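Malonyl CoA-acyl carrier protein transacylase (PDB 2QC3) transfers the malonyl group from malonyl-CoA to holo-acyl carrier protein, supplying malonyl-ACP for fatty acid biosynthesis. Local coordinates at residues L241-Q244 with L245-V249; V104-A107 with D108-V111. One frame throughout, in Å; residues are numbered along the deposited sequence.

Contact 1 of 2, residues L241-Q244 with L245-V249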
loop_
_atom_site.group_PDB
_atom_site.type_symbol
_atom_site.label_atom_id
_atom_site.label_comp_id
_atom_site.label_asym_id
_atom_site.label_seq_id
_atom_site.Cartn_x
_atom_site.Cartn_y
_atom_site.Cartn_z
ATOM N N LEU A 241 -5.883 -8.935 6.567
ATOM C CA LEU A 241 -5.707 -7.488 6.455
ATOM C C LEU A 241 -5.534 -6.859 7.840
ATOM O O LEU A 241 -4.646 -6.037 8.051
ATOM C CB LEU A 241 -6.913 -6.857 5.747
ATOM C CG LEU A 241 -6.993 -5.322 5.736
ATOM C CD1 LEU A 241 -5.779 -4.735 5.051
ATOM C CD2 LEU A 241 -8.253 -4.876 5.037
ATOM N N VAL A 242 -6.379 -7.256 8.788
ATOM C CA VAL A 242 -6.297 -6.714 10.138
ATOM C C VAL A 242 -4.954 -7.083 10.757
ATOM O O VAL A 242 -4.244 -6.238 11.301
ATOM C CB VAL A 242 -7.433 -7.260 11.019
ATOM C CG1 VAL A 242 -7.291 -6.737 12.445
ATOM C CG2 VAL A 242 -8.774 -6.846 10.437
ATOM N N SER A 243 -4.600 -8.355 10.644
ATOM C CA SER A 243 -3.349 -8.850 11.189
ATOM C C SER A 243 -2.112 -8.171 10.587
ATOM O O SER A 243 -1.120 -7.959 11.281
ATOM C CB SER A 243 -3.281 -10.367 10.993
ATOM O OG SER A 243 -2.101 -10.889 11.557
ATOM N N GLN A 244 -2.169 -7.817 9.305
ATOM C CA GLN A 244 -1.037 -7.165 8.655
ATOM C C GLN A 244 -0.638 -5.863 9.328
ATOM O O GLN A 244 0.465 -5.354 9.117
ATOM C CB GLN A 244 -1.344 -6.892 7.175
ATOM C CG GLN A 244 -0.995 -8.049 6.275
ATOM C CD GLN A 244 0.443 -8.475 6.452
ATOM O OE1 GLN A 244 1.379 -7.744 6.111
ATOM N NE2 GLN A 244 0.629 -9.655 7.000
ATOM N N LEU A 245 -1.540 -5.323 10.139
ATOM C CA LEU A 245 -1.276 -4.076 10.832
ATOM C C LEU A 245 0.039 -4.128 11.603
ATOM O O LEU A 245 0.797 -3.167 11.612
ATOM C CB LEU A 245 -2.432 -3.759 11.784
ATOM C CG LEU A 245 -2.613 -2.287 12.157
ATOM C CD1 LEU A 245 -2.831 -1.463 10.890
ATOM C CD2 LEU A 245 -3.812 -2.133 13.088
ATOM N N THR A 246 0.318 -5.261 12.233
ATOM C CA THR A 246 1.538 -5.417 13.019
ATOM C C THR A 246 2.522 -6.402 12.397
ATOM O O THR A 246 3.512 -6.772 13.028
ATOM C CB THR A 246 1.210 -5.916 14.446
ATOM O OG1 THR A 246 0.562 -7.193 14.363
ATOM C CG2 THR A 246 0.290 -4.936 15.163
ATOM N N GLN A 247 2.258 -6.822 11.166
ATOM C CA GLN A 247 3.120 -7.795 10.499
ATOM C C GLN A 247 3.905 -7.245 9.309
ATOM O O GLN A 247 3.462 -6.321 8.636
ATOM C CB GLN A 247 2.280 -8.989 10.028
ATOM C CG GLN A 247 1.577 -9.726 11.155
ATOM C CD GLN A 247 2.556 -10.304 12.153
ATOM O OE1 GLN A 247 3.323 -11.216 11.833
ATOM N NE2 GLN A 247 2.546 -9.768 13.372
ATOM N N PRO A 248 5.084 -7.821 9.040
ATOM C CA PRO A 248 5.943 -7.403 7.928
ATOM C C PRO A 248 5.247 -7.505 6.568
ATOM O O PRO A 248 4.396 -8.369 6.348
ATOM C CB PRO A 248 7.122 -8.367 8.019
ATOM C CG PRO A 248 7.198 -8.657 9.496
ATOM C CD PRO A 248 5.755 -8.844 9.864
ATOM N N VAL A 249 5.622 -6.615 5.663
ATOM C CA VAL A 249 5.079 -6.614 4.316
ATOM C C VAL A 249 6.034 -7.451 3.465
ATOM O O VAL A 249 7.160 -7.029 3.197
ATOM C CB VAL A 249 5.013 -5.167 3.741
ATOM C CG1 VAL A 249 4.580 -5.195 2.269
ATOM C CG2 VAL A 249 4.042 -4.322 4.568
HETATM O O HOH W 1 -2.063 -7.587 13.795
#
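Q244 and Q247 cross at about a right angle in the turn that follows helix 234-243 of this acyl transferase domain, where the chain swings out toward strand 249-250. Three consecutive backbone bonds, each from residue i+3 back to residue i, make this a run of 3-10-type turns. The two amide planes stand 88° apart, so the glutamines do not stack. Instead the amide of Q244, carried back by a chain bent at chi2, lies beside the CB of Q247 and close to the carbonyl of P248, with Q244 CD 4.0 Å from P248 O. Q247 leads its own amide away, and its CG brushes S243 O at 3.2 Å.

The backbone bonds run from L245 N to V242 O, from T246 N to S243 O and from Q247 N to Q244 O, the last at 3.1 Å. In each case the donor sits above the carbonyl plane, most markedly at Q244 O, where it is 77° out of it. That same oxygen accepts a hydrogen bond from ND1 of H195, an active-site residue by similarity, and Q247 O takes a weak one, so the turn probably positions the imidazole. V249, just beyond, packs on both H195 and S92. The side chain of L245 touches L203 and F206 of helix 203-211, as well as R117 and M121 of helix 107-125.

T246 holds OG1 between its backbone N and carbonyl carbon (chi1 61°), which places it 3.6 Å from S243 O, close enough for one water to bridge the two. Q247 NE2 approaches OG1 in a nearly straight but weak hydrogen bond. The bridging water joins the hydroxyl to the carbonyl of S243, lying 2.7 Å from T246 OG1 and donating to S243 O.

Contact 2 of 2, residues V104-A107 with D108-V111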
loop_
_atom_site.group_PDB
_atom_site.type_symbol
_atom_site.label_atom_id
_atom_site.label_comp_id
_atom_site.label_asym_id
_atom_site.label_seq_id
_atom_site.Cartn_x
_atom_site.Cartn_y
_atom_site.Cartn_z
ATOM N N VAL A 104 -13.557 -7.322 -2.743
ATOM C CA VAL A 104 -13.809 -7.787 -1.387
ATOM C C VAL A 104 -14.599 -6.761 -0.586
ATOM O O VAL A 104 -15.443 -7.122 0.232
ATOM C CB VAL A 104 -12.485 -8.112 -0.670
ATOM C CG1 VAL A 104 -12.739 -8.448 0.795
ATOM C CG2 VAL A 104 -11.813 -9.286 -1.362
ATOM N N ILE A 105 -14.327 -5.481 -0.832
ATOM C CA ILE A 105 -15.007 -4.399 -0.128
ATOM C C ILE A 105 -15.366 -3.256 -1.075
ATOM O O ILE A 105 -14.703 -3.054 -2.094
ATOM C CB ILE A 105 -14.118 -3.823 1.007
ATOM C CG1 ILE A 105 -12.761 -3.397 0.439
ATOM C CG2 ILE A 105 -13.938 -4.857 2.115
ATOM C CD1 ILE A 105 -11.804 -2.823 1.483
ATOM N N ALA A 106 -16.412 -2.507 -0.728
ATOM C CA ALA A 106 -16.856 -1.369 -1.533
ATOM C C ALA A 106 -15.840 -0.240 -1.407
ATOM O O ALA A 106 -15.156 -0.132 -0.392
ATOM C CB ALA A 106 -18.236 -0.892 -1.060
ATOM N N ALA A 107 -15.749 0.602 -2.437
ATOM C CA ALA A 107 -14.802 1.714 -2.444
ATOM C C ALA A 107 -15.003 2.696 -1.289
ATOM O O ALA A 107 -14.035 3.145 -0.672
ATOM C CB ALA A 107 -14.876 2.465 -3.778
ATOM N N ASP A 108 -16.254 3.036 -1.002
ATOM C CA ASP A 108 -16.527 3.964 0.085
ATOM C C ASP A 108 -16.087 3.358 1.414
ATOM O O ASP A 108 -15.508 4.050 2.251
ATOM C CB ASP A 108 -18.015 4.344 0.106
ATOM C CG ASP A 108 -18.927 3.172 0.416
ATOM O OD1 ASP A 108 -18.618 2.030 0.018
ATOM O OD2 ASP A 108 -19.975 3.407 1.053
ATOM N N ASP A 109 -16.336 2.064 1.602
ATOM C CA ASP A 109 -15.928 1.403 2.834
ATOM C C ASP A 109 -14.408 1.272 2.885
ATOM O O ASP A 109 -13.808 1.348 3.956
ATOM C CB ASP A 109 -16.575 0.018 2.956
ATOM C CG ASP A 109 -18.065 0.092 3.266
ATOM O OD1 ASP A 109 -18.485 1.044 3.960
ATOM O OD2 ASP A 109 -18.812 -0.807 2.828
ATOM N N ALA A 110 -13.785 1.077 1.726
ATOM C CA ALA A 110 -12.331 0.950 1.665
ATOM C C ALA A 110 -11.666 2.240 2.148
ATOM O O ALA A 110 -10.742 2.208 2.964
ATOM C CB ALA A 110 -11.885 0.633 0.231
ATOM N N VAL A 111 -12.136 3.376 1.642
ATOM C CA VAL A 111 -11.562 4.652 2.043
ATOM C C VAL A 111 -11.763 4.927 3.529
ATOM O O VAL A 111 -10.838 5.366 4.208
ATOM C CB VAL A 111 -12.147 5.809 1.222
ATOM C CG1 VAL A 111 -11.631 7.139 1.755
ATOM C CG2 VAL A 111 -11.749 5.640 -0.249
HETATM O O HOH W 2 -18.021 -2.920 1.773
#
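A110 N donates to A106 O at 2.8 Å, and V111 N to A107 O at 3.0 Å; these two bonds open the first turn of helix 107-125. The former lies in the carbonyl plane, while the latter is tilted somewhat out of it. A106 occupies the N-cap position, yet as an alanine it offers no side-chain acceptor to the first amides. The polar work passes to D108 and D109.

D109, three residues beyond the cap, is where a capping box would place its acceptor. Here the link back to the cap residue is made through a water, which donates to D109 OD2 at 2.5 Å and accepts from A106 N at 3.0 Å. D108 acts more locally. Its CG is set between the backbone N and the carbonyl carbon (chi1 65°), which curls the carboxylate back over the helix start, and OD1 takes a weak, bent hydrogen bond from D109 N. The same OD1 presses on the methyl of A106, at 3.1 Å from its CB, a tight approach.

Outward from these polar groups the contact becomes apolar. In I105, CD1 lies anti to CA about the CB-CG1 bond and rests on the methyl of A110, 3.7 Å from A110 CB. Both residues also touch I96, so this corner packs on helix 94-101. W34 of helix 27-37 touches A107, D108 and V111, and L69 of helix 57-77 meets A107 and A110.

Two carboxylates thus gather where the helix presents its amide N-H groups. Since A106 has no side chain able to cap, D108 supplies a weak direct bond and D109 a water link, and their negative charge would be expected to interact favourably with the positive end of the helix dipole.

In the fold
From the N terminus, contact 2 comes first: 104-107 closes the loop between helices 94-101 and 107-125. Contact 1 follows much later, closing the turn between helix 234-243 and strand 249-250. The two are in series, neither nesting nor crossing, with centres about 18 Å apart and nearest atoms about 5 Å apart. Shared helices relate them. I96 and Y99 of helix 94-101 meet I105 from contact 2 and L241 from contact 1, while helix 107-125, begun in contact 2, offers L113, R117 and M121 to contact 1 farther along. Contact 2 thus joins helices, whereas contact 1 leads from helix 234-243 to S92 and H195, taken as active-site residues by similarity, and to strand 249-250 of the mixed sheet.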